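PDB 6GRH: microcin B17-processing protein McbB from Escherichia coli str. K-12 substr. MG1655, which is needed to process the inactive microcin B17 precursor into the active peptide, working within the octameric McbBCD synthetase. Local coordinates for residues Y148-K154 against H193-I197; E198-R203 against E282-W287; L29-S34 against F79-V85. The contacts are given in a common frame with arbitrary orientation. Where two conformers were deposited one is given. Numbering follows the deposited sequence.

In the fold
Along the chain the order is interaction 3, then interaction 1, then interaction 2, each closing before the next opens. Interactions 1 and 2 are neighbours, with centres about 13 Å apart, because both use helix 193-204: its first turn meets helix 150-160, and its later turns meet the loop after strand 279-282. They touch where Cys195, a zinc ligand, packs on His286 and Trp287. Interaction 3 lies on the opposite side of the chain's centre, its centre about 43 and 41 Å from those of interactions 1 and 2, in the N-terminal region with the antiparallel sheet. There it meets the microcin chain and the second McbB subunit, so this peptide contact is far from the zinc site.

Interaction 1. Residues Y148-K154 against H193-I197; sequences YHSDIVK and HFCHI. With ZN (zinc ion), chain F.
Tyr148 and His149 are an extended lead-in (psi 139° and 135°) to helix 150-154, whose axis runs nearly antiparallel to that of helix 193-197 (152°, closest approach 11.7 Å); CA atoms are nearest for Val153 and His193 (7.8 Å) and for Ser150 and Phe194 (8.5 Å). His149 N-caps the first helix, its ND1 accepting from Asp151 N at 3.1 Å. Across the gap, Tyr148 OH and His193 NE2 share a 2.7 Å hydrogen bond, both side chains t at chi1; His193 ND1 is held by Asp181. Val153 CG2 lies 4.2 Å from the His193 ring centroid (CH-pi), and the Phe194 (chi1 m) ring edge meets Ser150 O, 3.7 Å from Phe194 CZ. Apolar packing adds Val153 CG1 to Phe194 CE2 at 3.9 Å and Tyr148 CZ to Ile197 CD1 at 3.5 Å. Out of reach of 148-154, Cys195 on the same helical turn binds zinc (SG to ZN 2.3 Å), completing with Cys192, Cys290 and Cys292 a four-cysteine site with a CxxC pair at the helix start.

Interaction 2. Residues E198-R203 against E282-W287; sequences ERWLSR and EPVIHW. With SO4 (sulfate ion), chain G.
Trp287 lays one face of its six-membered ring against Glu198, whose CG stands 3.4 Å from the ring centroid and 7° off the normal (CH-pi); Glu198 OE2 bonds Tyr225 and Trp287 NE1 bonds Glu212. Helical 198-203 meets extended 282-287 with CA pairs Glu198-Trp287 and Arg199-Val284 both at 7.1 Å. This loop after strand 279-282 faces McbC, Pro283 packing on its Val28, while Trp287 packs on the zinc ligand Cys195. Trp200 CH2 (chi1 m) touches Val284 CG1 at 3.7 Å. Extended Glu282 (chi1, chi2 t) and Arg203 form a bidentate salt bridge: Arg203 NH1 to Glu282 OE1 and Arg203 NH2 to Glu282 OE2 are both 2.8 Å. Arg199 NH2 to Glu282 OE2, 3.9 Å, is a long salt bridge by charge alone, the oxygen well out of the guanidinium plane; a water joins these atoms. In this three-residue network, Glu282 is the native counter-charge to crowded arginines (Arg199 NH2 to Arg203 NH2 3.1 Å, Arg210 nearby); the crystallisation sulfate, hydrogen-bonded to both, suggests the cluster can hold an anion.

Interaction 3. Residues L29-S34 against F79-V85; sequences LITYIS and FLITTGV. With EDO (1,2-ethanediol), chain J.
Thr83 O accepts two hydroxyl hydrogen bonds, from Thr31 OG1 at 2.6 Å and from Ser34 OG at 2.7 Å, both donor side chains having chi1 p. Thr31 OG1 also accepts from Ile33 N and Ser34 N, each at 3.0 Å, making an ST turn and ST motif, while Thr31 N bonds Ser34 O at 2.9 Å across the two-residue turn of a beta-hairpin. A water links Tyr32 N (3.2 Å) to Gly84 O (2.7 Å). Hairpin and helix 73-82 belong to the N-terminal peptide-binding region, consistent with a RiPP recognition element: Ser34 pairs antiparallel with a strand of the microcin chain, and Phe79 stacks edge-to-face on an aromatic ring there. The helix ends in a Schellman motif: Gly84 takes positive phi (91°), with Val85 N to Leu80 O (2.9 Å) and Gly84 N to Ile81 O (3.3 Å) bonding back. A CB on Gly84 would clash with Ile33 CG1, Thr31 OG1 and Thr83 O. Further out, Leu29 (chi1 t, chi2 p) places CD2 3.7 Å from Val85 CG2 and 4.3 Å from Phe79 CE2.

Interaction 1. Residues Y148-K154 against H193-I197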
loop_
_atom_site.group_PDB
_atom_site.type_symbol
_atom_site.label_atom_id
_atom_site.label_comp_id
_atom_site.label_asym_id
_atom_site.label_seq_id
_atom_site.Cartn_x
_atom_site.Cartn_y
_atom_site.Cartn_z
ATOM N N TYR B 148 2.711 -25.807 12.202
ATOM C CA TYR B 148 1.937 -25.609 10.984
ATOM C C TYR B 148 2.325 -26.634 9.903
ATOM O O TYR B 148 3.475 -26.953 9.734
ATOM C CB TYR B 148 2.161 -24.195 10.456
ATOM C CG TYR B 148 1.453 -23.940 9.172
ATOM C CD1 TYR B 148 0.154 -23.469 9.157
ATOM C CD2 TYR B 148 2.084 -24.207 7.945
ATOM C CE1 TYR B 148 -0.515 -23.281 7.960
ATOM C CE2 TYR B 148 1.438 -24.006 6.749
ATOM C CZ TYR B 148 0.136 -23.545 6.756
ATOM O OH TYR B 148 -0.490 -23.325 5.566
ATOM N N HIS B 149 1.337 -27.146 9.199
ATOM C CA HIS B 149 1.549 -27.811 7.918
ATOM C C HIS B 149 0.290 -27.531 7.118
ATOM O O HIS B 149 -0.817 -27.675 7.663
ATOM C CB HIS B 149 1.782 -29.325 8.051
ATOM C CG HIS B 149 2.388 -29.933 6.822
ATOM N ND1 HIS B 149 1.712 -30.015 5.626
ATOM C CD2 HIS B 149 3.625 -30.436 6.587
ATOM C CE1 HIS B 149 2.499 -30.546 4.707
ATOM N NE2 HIS B 149 3.668 -30.811 5.266
ATOM N N SER B 150 0.454 -27.147 5.848
ATOM C CA SER B 150 -0.671 -26.844 4.959
ATOM C C SER B 150 -1.650 -27.995 4.760
ATOM O O SER B 150 -2.830 -27.741 4.585
ATOM C CB SER B 150 -0.181 -26.354 3.584
ATOM O OG SER B 150 0.637 -27.309 2.945
ATOM N N ASP B 151 -1.161 -29.235 4.758
ATOM C CA ASP B 151 -2.016 -30.428 4.707
ATOM C C ASP B 151 -3.081 -30.496 5.807
ATOM O O ASP B 151 -4.150 -31.041 5.579
ATOM C CB ASP B 151 -1.185 -31.726 4.768
ATOM C CG ASP B 151 -0.543 -32.092 3.438
ATOM O OD1 ASP B 151 -0.807 -31.435 2.405
ATOM O OD2 ASP B 151 0.228 -33.070 3.421
ATOM N N ILE B 152 -2.785 -29.960 6.992
ATOM C CA ILE B 152 -3.759 -29.954 8.095
ATOM C C ILE B 152 -4.933 -29.049 7.738
ATOM O O ILE B 152 -6.079 -29.418 7.899
ATOM C CB ILE B 152 -3.127 -29.480 9.400
ATOM C CG1 ILE B 152 -2.028 -30.474 9.830
ATOM C CG2 ILE B 152 -4.196 -29.316 10.461
ATOM C CD1 ILE B 152 -1.144 -29.972 10.947
ATOM N N VAL B 153 -4.633 -27.862 7.215
ATOM C CA VAL B 153 -5.674 -26.941 6.786
ATOM C C VAL B 153 -6.486 -27.568 5.663
ATOM O O VAL B 153 -7.713 -27.471 5.657
ATOM C CB VAL B 153 -5.102 -25.569 6.354
ATOM C CG1 VAL B 153 -6.223 -24.627 5.914
ATOM C CG2 VAL B 153 -4.320 -24.942 7.493
ATOM N N LYS B 154 -5.810 -28.223 4.728
ATOM C CA LYS B 154 -6.483 -28.842 3.600
ATOM C C LYS B 154 -7.445 -29.960 4.037
ATOM O O LYS B 154 -8.552 -30.050 3.517
ATOM C CB LYS B 154 -5.433 -29.372 2.627
ATOM C CG LYS B 154 -5.945 -30.040 1.375
ATOM C CD LYS B 154 -4.736 -30.347 0.481
ATOM C CE LYS B 154 -5.109 -31.175 -0.724
ATOM N NZ LYS B 154 -5.589 -30.263 -1.803
ATOM N N HIS B 193 -7.668 -19.464 3.986
ATOM C CA HIS B 193 -6.317 -19.479 4.535
ATOM C C HIS B 193 -5.193 -19.333 3.502
ATOM O O HIS B 193 -4.215 -18.622 3.728
ATOM C CB HIS B 193 -6.066 -20.780 5.240
ATOM C CG HIS B 193 -4.646 -20.980 5.617
ATOM N ND1 HIS B 193 -4.022 -20.215 6.574
ATOM C CD2 HIS B 193 -3.724 -21.869 5.173
ATOM C CE1 HIS B 193 -2.768 -20.622 6.694
ATOM N NE2 HIS B 193 -2.562 -21.628 5.863
ATOM N N PHE B 194 -5.325 -20.033 2.386
ATOM C CA PHE B 194 -4.264 -20.044 1.365
ATOM C C PHE B 194 -4.149 -18.661 0.704
ATOM O O PHE B 194 -3.046 -18.193 0.414
ATOM C CB PHE B 194 -4.450 -21.231 0.410
ATOM C CG PHE B 194 -4.297 -22.544 1.107
ATOM C CD1 PHE B 194 -3.042 -22.953 1.558
ATOM C CD2 PHE B 194 -5.406 -23.311 1.433
ATOM C CE1 PHE B 194 -2.896 -24.117 2.286
ATOM C CE2 PHE B 194 -5.267 -24.504 2.135
ATOM C CZ PHE B 194 -4.015 -24.903 2.570
ATOM N N CYS B 195 -5.280 -17.964 0.571
ATOM C CA CYS B 195 -5.263 -16.573 0.163
ATOM C C CYS B 195 -4.428 -15.699 1.107
ATOM O O CYS B 195 -3.707 -14.799 0.643
ATOM C CB CYS B 195 -6.683 -16.016 0.013
ATOM S SG CYS B 195 -7.619 -16.731 -1.346
ATOM N N HIS B 196 -4.519 -15.972 2.409
ATOM C CA HIS B 196 -3.801 -15.228 3.439
ATOM C C HIS B 196 -2.314 -15.536 3.449
ATOM O O HIS B 196 -1.455 -14.595 3.382
ATOM C CB HIS B 196 -4.414 -15.465 4.829
ATOM C CG HIS B 196 -5.693 -14.732 5.028
ATOM N ND1 HIS B 196 -6.895 -15.185 4.534
ATOM C CD2 HIS B 196 -5.945 -13.524 5.592
ATOM C CE1 HIS B 196 -7.842 -14.314 4.830
ATOM N NE2 HIS B 196 -7.290 -13.292 5.463
ATOM N N ILE B 197 -1.987 -16.820 3.514
ATOM C CA ILE B 197 -0.600 -17.233 3.701
ATOM C C ILE B 197 0.265 -16.823 2.490
ATOM O O ILE B 197 1.408 -16.427 2.657
ATOM C CB ILE B 197 -0.507 -18.736 4.018
ATOM C CG1 ILE B 197 0.813 -19.058 4.716
ATOM C CG2 ILE B 197 -0.675 -19.571 2.769
ATOM C CD1 ILE B 197 0.724 -20.312 5.543
HETATM ZN ZN ZN F . -8.272 -18.971 -1.167
#

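Interaction 2. Residues E198-R203 against E282-W287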
loop_
_atom_site.group_PDB
_atom_site.type_symbol
_atom_site.label_atom_id
_atom_site.label_comp_id
_atom_site.label_asym_id
_atom_site.label_seq_id
_atom_site.Cartn_x
_atom_site.Cartn_y
_atom_site.Cartn_z
ATOM N N GLU B 198 -0.317 -16.840 1.294
ATOM C CA GLU B 198 0.361 -16.343 0.086
ATOM C C GLU B 198 0.588 -14.827 0.110
ATOM O O GLU B 198 1.624 -14.344 -0.345
ATOM C CB GLU B 198 -0.407 -16.761 -1.171
ATOM C CG GLU B 198 -0.354 -18.281 -1.385
ATOM C CD GLU B 198 1.049 -18.824 -1.647
ATOM O OE1 GLU B 198 1.873 -18.060 -2.206
ATOM O OE2 GLU B 198 1.306 -20.016 -1.321
ATOM N N ARG B 199 -0.374 -14.078 0.621
ATOM C CA ARG B 199 -0.181 -12.638 0.840
ATOM C C ARG B 199 1.010 -12.380 1.789
ATOM O O ARG B 199 1.866 -11.535 1.472
ATOM C CB ARG B 199 -1.458 -11.981 1.356
ATOM C CG ARG B 199 -1.399 -10.466 1.518
ATOM C CD ARG B 199 -1.482 -9.766 0.187
ATOM N NE ARG B 199 -1.411 -8.313 0.315
ATOM C CZ ARG B 199 -0.291 -7.577 0.331
ATOM N NH1 ARG B 199 0.935 -8.117 0.265
ATOM N NH2 ARG B 199 -0.409 -6.260 0.436
ATOM N N TRP B 200 1.102 -13.109 2.898
ATOM C CA TRP B 200 2.195 -12.889 3.862
ATOM C C TRP B 200 3.544 -13.391 3.333
ATOM O O TRP B 200 4.573 -12.722 3.522
ATOM C CB TRP B 200 1.920 -13.517 5.234
ATOM C CG TRP B 200 0.545 -13.255 5.823
ATOM C CD1 TRP B 200 -0.216 -14.153 6.501
ATOM C CD2 TRP B 200 -0.222 -12.041 5.774
ATOM N NE1 TRP B 200 -1.395 -13.589 6.872
ATOM C CE2 TRP B 200 -1.429 -12.292 6.453
ATOM C CE3 TRP B 200 -0.001 -10.760 5.232
ATOM C CZ2 TRP B 200 -2.421 -11.326 6.610
ATOM C CZ3 TRP B 200 -0.996 -9.791 5.378
ATOM C CH2 TRP B 200 -2.193 -10.084 6.058
ATOM N N LEU B 201 3.554 -14.546 2.659
ATOM C CA LEU B 201 4.805 -15.054 2.078
ATOM C C LEU B 201 5.398 -14.118 1.002
ATOM O O LEU B 201 6.622 -13.932 0.966
ATOM C CB LEU B 201 4.662 -16.483 1.564
ATOM C CG LEU B 201 4.403 -17.507 2.672
ATOM C CD1 LEU B 201 4.150 -18.864 2.056
ATOM C CD2 LEU B 201 5.518 -17.613 3.687
ATOM N N SER B 202 4.527 -13.534 0.179
ATOM C CA SER B 202 4.892 -12.509 -0.796
ATOM C C SER B 202 5.491 -11.267 -0.144
ATOM O O SER B 202 6.563 -10.821 -0.543
ATOM C CB SER B 202 3.668 -12.106 -1.639
ATOM O OG SER B 202 2.818 -11.173 -0.966
ATOM N N ARG B 203 4.795 -10.717 0.850
ATOM C CA ARG B 203 5.288 -9.541 1.603
ATOM C C ARG B 203 6.650 -9.800 2.260
ATOM O O ARG B 203 7.468 -8.878 2.336
ATOM C CB ARG B 203 4.274 -9.057 2.647
ATOM C CG ARG B 203 4.808 -8.004 3.634
ATOM C CD ARG B 203 3.713 -7.454 4.543
ATOM N NE ARG B 203 2.725 -6.698 3.761
ATOM C CZ ARG B 203 1.459 -6.482 4.115
ATOM N NH1 ARG B 203 0.964 -6.958 5.258
ATOM N NH2 ARG B 203 0.661 -5.787 3.301
ATOM N N GLU B 282 -5.956 -6.120 8.516
ATOM C CA GLU B 282 -5.794 -5.910 7.079
ATOM C C GLU B 282 -6.681 -6.871 6.286
ATOM O O GLU B 282 -6.617 -8.061 6.517
ATOM C CB GLU B 282 -4.309 -6.143 6.697
ATOM C CG GLU B 282 -3.927 -5.711 5.292
ATOM C CD GLU B 282 -2.418 -5.762 4.997
ATOM O OE1 GLU B 282 -1.626 -6.234 5.847
ATOM O OE2 GLU B 282 -2.002 -5.314 3.892
ATOM N N PRO B 283 -7.484 -6.349 5.335
ATOM C CA PRO B 283 -8.246 -7.251 4.470
ATOM C C PRO B 283 -7.327 -7.768 3.371
ATOM O O PRO B 283 -6.589 -6.985 2.806
ATOM C CB PRO B 283 -9.343 -6.345 3.912
ATOM C CG PRO B 283 -8.723 -4.960 3.886
ATOM C CD PRO B 283 -7.632 -4.935 4.924
ATOM N N VAL B 284 -7.328 -9.065 3.098
ATOM C CA VAL B 284 -6.512 -9.601 1.994
ATOM C C VAL B 284 -7.408 -9.876 0.792
ATOM O O VAL B 284 -8.567 -10.184 0.950
ATOM C CB VAL B 284 -5.696 -10.853 2.391
ATOM C CG1 VAL B 284 -5.022 -10.641 3.748
ATOM C CG2 VAL B 284 -6.537 -12.106 2.375
ATOM N N ILE B 285 -6.840 -9.797 -0.392
ATOM C CA ILE B 285 -7.526 -10.183 -1.620
ATOM C C ILE B 285 -7.476 -11.706 -1.816
ATOM O O ILE B 285 -6.664 -12.403 -1.206
ATOM C CB ILE B 285 -6.956 -9.453 -2.864
ATOM C CG1 ILE B 285 -5.504 -9.833 -3.149
ATOM C CG2 ILE B 285 -7.052 -7.935 -2.682
ATOM C CD1 ILE B 285 -4.988 -9.337 -4.473
ATOM N N HIS B 286 -8.379 -12.211 -2.640
ATOM C CA HIS B 286 -8.297 -13.608 -3.109
ATOM C C HIS B 286 -7.003 -13.781 -3.899
ATOM O O HIS B 286 -6.636 -12.920 -4.698
ATOM C CB HIS B 286 -9.475 -13.948 -4.014
ATOM C CG HIS B 286 -10.783 -14.019 -3.305
ATOM N ND1 HIS B 286 -11.597 -12.922 -3.132
ATOM C CD2 HIS B 286 -11.425 -15.064 -2.732
ATOM C CE1 HIS B 286 -12.684 -13.291 -2.471
ATOM N NE2 HIS B 286 -12.609 -14.587 -2.226
ATOM N N TRP B 287 -6.272 -14.846 -3.618
ATOM C CA TRP B 287 -5.042 -15.099 -4.338
ATOM C C TRP B 287 -5.415 -15.624 -5.732
ATOM O O TRP B 287 -6.299 -16.482 -5.878
ATOM C CB TRP B 287 -4.185 -16.082 -3.582
ATOM C CG TRP B 287 -2.927 -16.453 -4.252
ATOM C CD1 TRP B 287 -2.051 -15.630 -4.879
ATOM C CD2 TRP B 287 -2.358 -17.759 -4.292
ATOM N NE1 TRP B 287 -0.968 -16.341 -5.309
ATOM C CE2 TRP B 287 -1.131 -17.655 -4.952
ATOM C CE3 TRP B 287 -2.771 -19.009 -3.808
ATOM C CZ2 TRP B 287 -0.299 -18.758 -5.164
ATOM C CZ3 TRP B 287 -1.948 -20.114 -4.019
ATOM C CH2 TRP B 287 -0.722 -19.975 -4.691
HETATM S S SO4 G . 3.156 -5.234 0.346
HETATM O O1 SO4 G . 4.052 -4.852 1.461
HETATM O O2 SO4 G . 3.621 -4.660 -0.936
HETATM O O3 SO4 G . 3.184 -6.709 0.219
HETATM O O4 SO4 G . 1.808 -4.723 0.650
HETATM O O HOH W 1 -4.314 -7.932 -0.068
HETATM O O HOH W 2 -2.947 -4.872 1.453
HETATM O O HOH W 3 -3.576 -7.373 2.307
#

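Interaction 3. Residues L29-S34 against F79-V85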
loop_
_atom_site.group_PDB
_atom_site.type_symbol
_atom_site.label_atom_id
_atom_site.label_comp_id
_atom_site.label_asym_id
_atom_site.label_seq_id
_atom_site.Cartn_x
_atom_site.Cartn_y
_atom_site.Cartn_z
ATOM N N LEU B 29 -19.523 0.766 42.822
ATOM C CA LEU B 29 -19.661 0.045 41.578
ATOM C C LEU B 29 -18.745 0.747 40.586
ATOM O O LEU B 29 -18.814 1.965 40.468
ATOM C CB LEU B 29 -21.107 0.145 41.076
ATOM C CG LEU B 29 -21.380 -0.375 39.664
ATOM C CD1 LEU B 29 -21.114 -1.854 39.594
ATOM C CD2 LEU B 29 -22.763 -0.053 39.149
ATOM N N ILE B 30 -17.910 -0.011 39.894
ATOM C CA ILE B 30 -17.073 0.522 38.827
ATOM C C ILE B 30 -17.236 -0.354 37.601
ATOM O O ILE B 30 -16.930 -1.545 37.638
ATOM C CB ILE B 30 -15.589 0.559 39.227
ATOM C CG1 ILE B 30 -15.417 1.245 40.587
ATOM C CG2 ILE B 30 -14.777 1.267 38.153
ATOM C CD1 ILE B 30 -14.089 0.955 41.247
ATOM N N THR B 31 -17.688 0.256 36.505
ATOM C CA THR B 31 -17.785 -0.416 35.232
ATOM C C THR B 31 -16.922 0.299 34.196
ATOM O O THR B 31 -16.274 1.300 34.491
ATOM C CB THR B 31 -19.234 -0.456 34.738
ATOM O OG1 THR B 31 -19.606 0.798 34.146
ATOM C CG2 THR B 31 -20.202 -0.765 35.910
ATOM N N TYR B 32 -16.961 -0.193 32.967
ATOM C CA TYR B 32 -16.315 0.515 31.857
ATOM C C TYR B 32 -16.952 1.867 31.501
ATOM O O TYR B 32 -16.288 2.751 30.949
ATOM C CB TYR B 32 -16.304 -0.395 30.636
ATOM C CG TYR B 32 -15.296 -1.523 30.668
ATOM C CD1 TYR B 32 -14.316 -1.628 31.657
ATOM C CD2 TYR B 32 -15.287 -2.458 29.666
ATOM C CE1 TYR B 32 -13.386 -2.652 31.647
ATOM C CE2 TYR B 32 -14.364 -3.497 29.657
ATOM C CZ TYR B 32 -13.415 -3.574 30.649
ATOM O OH TYR B 32 -12.494 -4.580 30.621
ATOM N N ILE B 33 -18.222 2.023 31.840
ATOM C CA ILE B 33 -19.027 3.183 31.517
ATOM C C ILE B 33 -19.078 4.194 32.658
ATOM O O ILE B 33 -19.018 5.390 32.411
ATOM C CB ILE B 33 -20.467 2.742 31.174
ATOM C CG1 ILE B 33 -20.453 1.713 30.042
ATOM C CG2 ILE B 33 -21.390 3.919 30.872
ATOM C CD1 ILE B 33 -19.808 2.184 28.772
ATOM N N SER B 34 -19.226 3.731 33.894
ATOM C CA SER B 34 -19.448 4.646 34.987
ATOM C C SER B 34 -18.948 4.129 36.314
ATOM O O SER B 34 -18.539 2.989 36.438
ATOM C CB SER B 34 -20.951 4.974 35.096
ATOM O OG SER B 34 -21.684 3.806 35.500
ATOM N N PHE B 79 -31.185 1.048 35.606
ATOM C CA PHE B 79 -29.957 1.375 36.337
ATOM C C PHE B 79 -28.793 0.493 35.864
ATOM O O PHE B 79 -27.711 0.994 35.560
ATOM C CB PHE B 79 -30.174 1.226 37.850
ATOM C CG PHE B 79 -28.922 1.379 38.659
ATOM C CD1 PHE B 79 -28.466 2.637 39.020
ATOM C CD2 PHE B 79 -28.163 0.282 39.000
ATOM C CE1 PHE B 79 -27.316 2.795 39.758
ATOM C CE2 PHE B 79 -26.991 0.440 39.731
ATOM C CZ PHE B 79 -26.586 1.696 40.121
ATOM N N LEU B 80 -29.038 -0.813 35.796
ATOM C CA LEU B 80 -28.002 -1.767 35.427
ATOM C C LEU B 80 -27.523 -1.558 33.994
ATOM O O LEU B 80 -26.349 -1.722 33.722
ATOM C CB LEU B 80 -28.502 -3.206 35.628
ATOM C CG LEU B 80 -28.783 -3.601 37.092
ATOM C CD1 LEU B 80 -29.520 -4.929 37.182
ATOM C CD2 LEU B 80 -27.515 -3.648 37.915
ATOM N N ILE B 81 -28.439 -1.193 33.091
ATOM C CA ILE B 81 -28.111 -0.960 31.699
ATOM C C ILE B 81 -27.350 0.367 31.540
ATOM O O ILE B 81 -26.320 0.413 30.850
ATOM C CB ILE B 81 -29.359 -0.932 30.786
ATOM C CG1 ILE B 81 -29.919 -2.356 30.634
ATOM C CG2 ILE B 81 -29.032 -0.357 29.399
ATOM C CD1 ILE B 81 -31.346 -2.400 30.125
ATOM N N THR B 82 -27.880 1.428 32.140
ATOM C CA THR B 82 -27.316 2.770 31.936
ATOM C C THR B 82 -25.935 2.894 32.552
ATOM O O THR B 82 -25.089 3.546 31.965
ATOM C CB THR B 82 -28.232 3.897 32.443
ATOM O OG1 THR B 82 -28.579 3.666 33.816
ATOM C CG2 THR B 82 -29.486 3.981 31.612
ATOM N N THR B 83 -25.689 2.226 33.684
ATOM C CA THR B 83 -24.378 2.262 34.340
ATOM C C THR B 83 -23.314 1.361 33.733
ATOM O O THR B 83 -22.156 1.508 34.104
ATOM C CB THR B 83 -24.479 1.960 35.857
ATOM O OG1 THR B 83 -25.048 0.640 36.073
ATOM C CG2 THR B 83 -25.299 3.022 36.563
ATOM N N GLY B 84 -23.685 0.437 32.832
ATOM C CA GLY B 84 -22.744 -0.470 32.160
ATOM C C GLY B 84 -22.504 -1.813 32.848
ATOM O O GLY B 84 -21.446 -2.419 32.675
ATOM N N VAL B 85 -23.475 -2.270 33.654
ATOM C CA VAL B 85 -23.391 -3.560 34.328
ATOM C C VAL B 85 -23.894 -4.669 33.399
ATOM O O VAL B 85 -23.319 -5.755 33.365
ATOM C CB VAL B 85 -24.181 -3.595 35.654
ATOM C CG1 VAL B 85 -24.016 -4.943 36.352
ATOM C CG2 VAL B 85 -23.726 -2.497 36.604
HETATM C C1 EDO J . -12.664 -8.249 30.547
HETATM O O1 EDO J . -13.242 -7.409 29.544
HETATM C C2 EDO J . -11.649 -7.423 31.319
HETATM O O2 EDO J . -10.778 -8.263 32.074
HETATM O O HOH W 4 -18.833 -2.478 31.854
#